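Local coordinates for RNA-binding protein RO60 (Deinococcus radiodurans, PDB 2NVO) that binds several small RNAs that accumulate during recovery from ultraviolet irradiation and contributes to the bacterium's resistance to that radiation, at residues M409-P417 with S435-P446. Sequence-based numbering, arbitrary orientation.
Sequences MGFAEQFRP and SVSFGGTDCAQP. Unlike the reference sequence in segment 435-446: V436 (reference Met).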
loop_
_atom_site.group_PDB
_atom_site.type_symbol
_atom_site.label_atom_id
_atom_site.label_comp_id
_atom_site.label_asym_id
_atom_site.label_seq_id
_atom_site.Cartn_x
_atom_site.Cartn_y
_atom_site.Cartn_z
ATOM N N MET A 409 9.466 4.173 -25.255
ATOM C CA MET A 409 8.987 3.924 -26.589
ATOM C C MET A 409 7.459 3.977 -26.535
ATOM O O MET A 409 6.868 3.919 -25.458
ATOM C CB MET A 409 9.421 2.531 -27.057
ATOM C CG MET A 409 10.933 2.273 -26.938
ATOM S SD MET A 409 11.810 3.252 -28.173
ATOM C CE MET A 409 11.351 2.357 -29.654
ATOM N N GLY A 410 6.834 4.059 -27.707
ATOM C CA GLY A 410 5.387 4.108 -27.805
ATOM C C GLY A 410 4.892 3.243 -28.946
ATOM O O GLY A 410 5.614 3.040 -29.942
ATOM N N PHE A 411 3.678 2.715 -28.783
ATOM C CA PHE A 411 3.055 1.871 -29.793
ATOM C C PHE A 411 2.289 2.779 -30.782
ATOM O O PHE A 411 1.058 2.748 -30.873
ATOM C CB PHE A 411 2.087 0.874 -29.146
ATOM C CG PHE A 411 2.731 -0.114 -28.171
ATOM C CD1 PHE A 411 3.184 -1.362 -28.607
ATOM C CD2 PHE A 411 2.829 0.178 -26.820
ATOM C CE1 PHE A 411 3.717 -2.258 -27.720
ATOM C CE2 PHE A 411 3.374 -0.730 -25.926
ATOM C CZ PHE A 411 3.816 -1.947 -26.382
ATOM N N ALA A 412 3.036 3.601 -31.499
ATOM C CA ALA A 412 2.464 4.638 -32.353
ATOM C C ALA A 412 2.268 4.175 -33.796
ATOM O O ALA A 412 2.028 2.991 -34.041
ATOM C CB ALA A 412 3.312 5.901 -32.276
ATOM N N GLU A 413 2.324 5.116 -34.743
ATOM C CA GLU A 413 2.339 4.792 -36.177
ATOM C C GLU A 413 3.181 3.535 -36.362
ATOM O O GLU A 413 2.754 2.529 -36.935
ATOM C CB GLU A 413 2.971 5.938 -36.984
ATOM C CG GLU A 413 2.764 7.332 -36.398
ATOM C CD GLU A 413 3.837 7.731 -35.391
ATOM O OE1 GLU A 413 4.998 7.288 -35.546
ATOM O OE2 GLU A 413 3.518 8.502 -34.452
ATOM N N GLN A 414 4.392 3.601 -35.840
ATOM C CA GLN A 414 5.171 2.406 -35.624
ATOM C C GLN A 414 5.775 2.483 -34.235
ATOM O O GLN A 414 5.647 3.501 -33.550
ATOM C CB GLN A 414 6.258 2.276 -36.686
ATOM C CG GLN A 414 6.753 3.586 -37.218
ATOM C CD GLN A 414 6.978 3.516 -38.713
ATOM O OE1 GLN A 414 6.774 2.467 -39.332
ATOM N NE2 GLN A 414 7.388 4.636 -39.307
ATOM N N PHE A 415 6.414 1.399 -33.821
ATOM C CA PHE A 415 7.031 1.336 -32.507
ATOM C C PHE A 415 8.242 2.229 -32.488
ATOM O O PHE A 415 9.225 1.975 -33.182
ATOM C CB PHE A 415 7.409 -0.100 -32.156
ATOM C CG PHE A 415 7.762 -0.286 -30.717
ATOM C CD1 PHE A 415 6.760 -0.318 -29.747
ATOM C CD2 PHE A 415 9.081 -0.410 -30.323
ATOM C CE1 PHE A 415 7.079 -0.487 -28.417
ATOM C CE2 PHE A 415 9.415 -0.585 -28.994
ATOM C CZ PHE A 415 8.408 -0.620 -28.030
ATOM N N ARG A 416 8.177 3.297 -31.717
ATOM C CA ARG A 416 9.198 4.321 -31.826
ATOM C C ARG A 416 9.420 4.999 -30.495
ATOM O O ARG A 416 8.608 4.858 -29.584
ATOM C CB ARG A 416 8.777 5.366 -32.857
ATOM C CG ARG A 416 7.561 6.167 -32.429
ATOM C CD ARG A 416 7.477 7.477 -33.175
ATOM N NE ARG A 416 6.173 8.108 -33.006
ATOM C CZ ARG A 416 5.878 8.967 -32.039
ATOM N NH1 ARG A 416 6.790 9.304 -31.133
ATOM N NH2 ARG A 416 4.661 9.490 -31.979
ATOM N N PRO A 417 10.528 5.742 -30.378
ATOM C CA PRO A 417 10.856 6.499 -29.173
ATOM C C PRO A 417 9.870 7.630 -29.003
ATOM O O PRO A 417 9.400 8.184 -30.005
ATOM C CB PRO A 417 12.243 7.071 -29.482
ATOM C CG PRO A 417 12.788 6.219 -30.565
ATOM C CD PRO A 417 11.607 5.810 -31.378
ATOM N N SER A 435 -0.681 9.842 -29.387
ATOM C CA SER A 435 -0.494 9.862 -30.815
ATOM C C SER A 435 -1.808 9.471 -31.464
ATOM O O SER A 435 -2.336 8.391 -31.208
ATOM C CB SER A 435 0.632 8.902 -31.208
ATOM O OG SER A 435 0.679 8.732 -32.609
ATOM N N VAL A 436 -2.331 10.360 -32.300
ATOM C CA VAL A 436 -3.553 10.107 -33.068
ATOM C C VAL A 436 -3.517 8.793 -33.854
ATOM O O VAL A 436 -4.527 8.098 -33.960
ATOM C CB VAL A 436 -3.841 11.260 -34.057
ATOM C CG1 VAL A 436 -5.132 11.000 -34.799
ATOM C CG2 VAL A 436 -3.901 12.584 -33.323
ATOM N N SER A 437 -2.363 8.452 -34.417
ATOM C CA SER A 437 -2.227 7.165 -35.077
ATOM C C SER A 437 -1.423 6.240 -34.185
ATOM O O SER A 437 -0.353 6.597 -33.693
ATOM C CB SER A 437 -1.591 7.307 -36.463
ATOM O OG SER A 437 -0.214 7.593 -36.358
ATOM N N PHE A 438 -1.947 5.052 -33.957
ATOM C CA PHE A 438 -1.340 4.156 -32.986
ATOM C C PHE A 438 -1.443 2.758 -33.545
ATOM O O PHE A 438 -2.139 2.536 -34.536
ATOM C CB PHE A 438 -2.066 4.271 -31.641
ATOM C CG PHE A 438 -3.546 4.027 -31.741
ATOM C CD1 PHE A 438 -4.047 2.747 -31.704
ATOM C CD2 PHE A 438 -4.424 5.086 -31.905
ATOM C CE1 PHE A 438 -5.423 2.509 -31.802
ATOM C CE2 PHE A 438 -5.801 4.863 -32.008
ATOM C CZ PHE A 438 -6.298 3.568 -31.953
ATOM N N GLY A 439 -0.747 1.817 -32.919
ATOM C CA GLY A 439 -0.854 0.418 -33.275
ATOM C C GLY A 439 -1.327 -0.374 -32.077
ATOM O O GLY A 439 -1.557 0.185 -31.016
ATOM N N GLY A 440 -1.478 -1.676 -32.251
ATOM C CA GLY A 440 -1.952 -2.545 -31.198
ATOM C C GLY A 440 -0.960 -2.553 -30.053
ATOM O O GLY A 440 0.249 -2.454 -30.260
ATOM N N THR A 441 -1.462 -2.673 -28.835
ATOM C CA THR A 441 -0.573 -2.701 -27.682
ATOM C C THR A 441 0.000 -4.118 -27.489
ATOM O O THR A 441 -0.472 -4.891 -26.678
ATOM C CB THR A 441 -1.261 -2.156 -26.425
ATOM O OG1 THR A 441 -1.575 -0.776 -26.663
ATOM C CG2 THR A 441 -0.300 -2.247 -25.237
ATOM N N ASP A 442 1.044 -4.433 -28.253
ATOM C CA ASP A 442 1.600 -5.786 -28.266
ATOM C C ASP A 442 2.780 -5.874 -27.301
ATOM O O ASP A 442 3.846 -5.329 -27.588
ATOM C CB ASP A 442 2.074 -6.112 -29.685
ATOM C CG ASP A 442 2.672 -7.500 -29.816
ATOM O OD1 ASP A 442 2.825 -8.227 -28.819
ATOM O OD2 ASP A 442 2.998 -7.871 -30.958
ATOM N N CYS A 443 2.592 -6.581 -26.192
ATOM C CA CYS A 443 3.594 -6.608 -25.137
ATOM C C CYS A 443 4.841 -7.391 -25.529
ATOM O O CYS A 443 5.820 -7.368 -24.805
ATOM C CB CYS A 443 3.021 -7.198 -23.848
ATOM S SG CYS A 443 1.521 -6.340 -23.189
ATOM N N ALA A 444 4.793 -8.117 -26.647
ATOM C CA ALA A 444 5.977 -8.832 -27.112
ATOM C C ALA A 444 6.899 -7.886 -27.864
ATOM O O ALA A 444 8.124 -8.055 -27.887
ATOM C CB ALA A 444 5.583 -10.011 -28.008
ATOM N N GLN A 445 6.306 -6.875 -28.466
ATOM C CA GLN A 445 6.995 -6.040 -29.431
ATOM C C GLN A 445 8.202 -5.213 -28.907
ATOM O O GLN A 445 9.211 -5.065 -29.616
ATOM C CB GLN A 445 5.972 -5.162 -30.148
ATOM C CG GLN A 445 6.566 -4.278 -31.219
ATOM C CD GLN A 445 5.504 -3.581 -32.041
ATOM O OE1 GLN A 445 4.376 -3.372 -31.582
ATOM N NE2 GLN A 445 5.856 -3.221 -33.268
ATOM N N PRO A 446 8.114 -4.673 -27.676
ATOM C CA PRO A 446 9.277 -3.955 -27.138
ATOM C C PRO A 446 10.470 -4.896 -27.001
ATOM O O PRO A 446 11.609 -4.465 -27.201
ATOM C CB PRO A 446 8.824 -3.522 -25.730
ATOM C CG PRO A 446 7.305 -3.501 -25.796
ATOM C CD PRO A 446 6.960 -4.654 -26.750
#
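The ring of F411 lies across the loop 439-442, at the metal-binding edge of the von Willebrand factor A domain, where strand 405-411 turns back into edge strand 415-417. One ring face receives CA of T441 in a CH-pi contact, 4.2 Å from the ring centroid and 15° off its normal; the opposite face carries CE1 of F415. At the ring edge CE1 of F411 comes to 3.1 Å from D442 O, and Q445 OE1 sits near the same plane. A chi1 of -62°, with CG anti to the carbonyl carbon, carries the F411 ring over T441 with its rim toward D442 O. P446 then wedges against both phenylalanines: its CG is 3.9 Å from CZ of F411, its CB 3.7 Å from CZ of F415. The long arm of Q445 runs antiparallel alongside F415, NE2 near CB and CG over one ring face.

One backbone bond joins the segments, G439 N to F411 O, 2.9 Å and nearly straight at 174°, though the donor stands above the carbonyl plane. It ties the hairpin end to the loop that runs on to T441, probably a metal-binding residue of the MIDAS-like motif, whose OG1 hydrogen-bonds D370. F438, next to G439, packs on S372, a ligand of the bound calcium ion.

Farther out, the R416 guanidinium meets the E413 carboxylate through NE to OE1 and NH2 to OE2, both oxygens using syn lone pairs. The carboxylate lies beside S435, OE2 to OG 3.4 Å, but that hydroxyl is committed to its own loop: OG of S435 donates to S437 O at 2.6 Å.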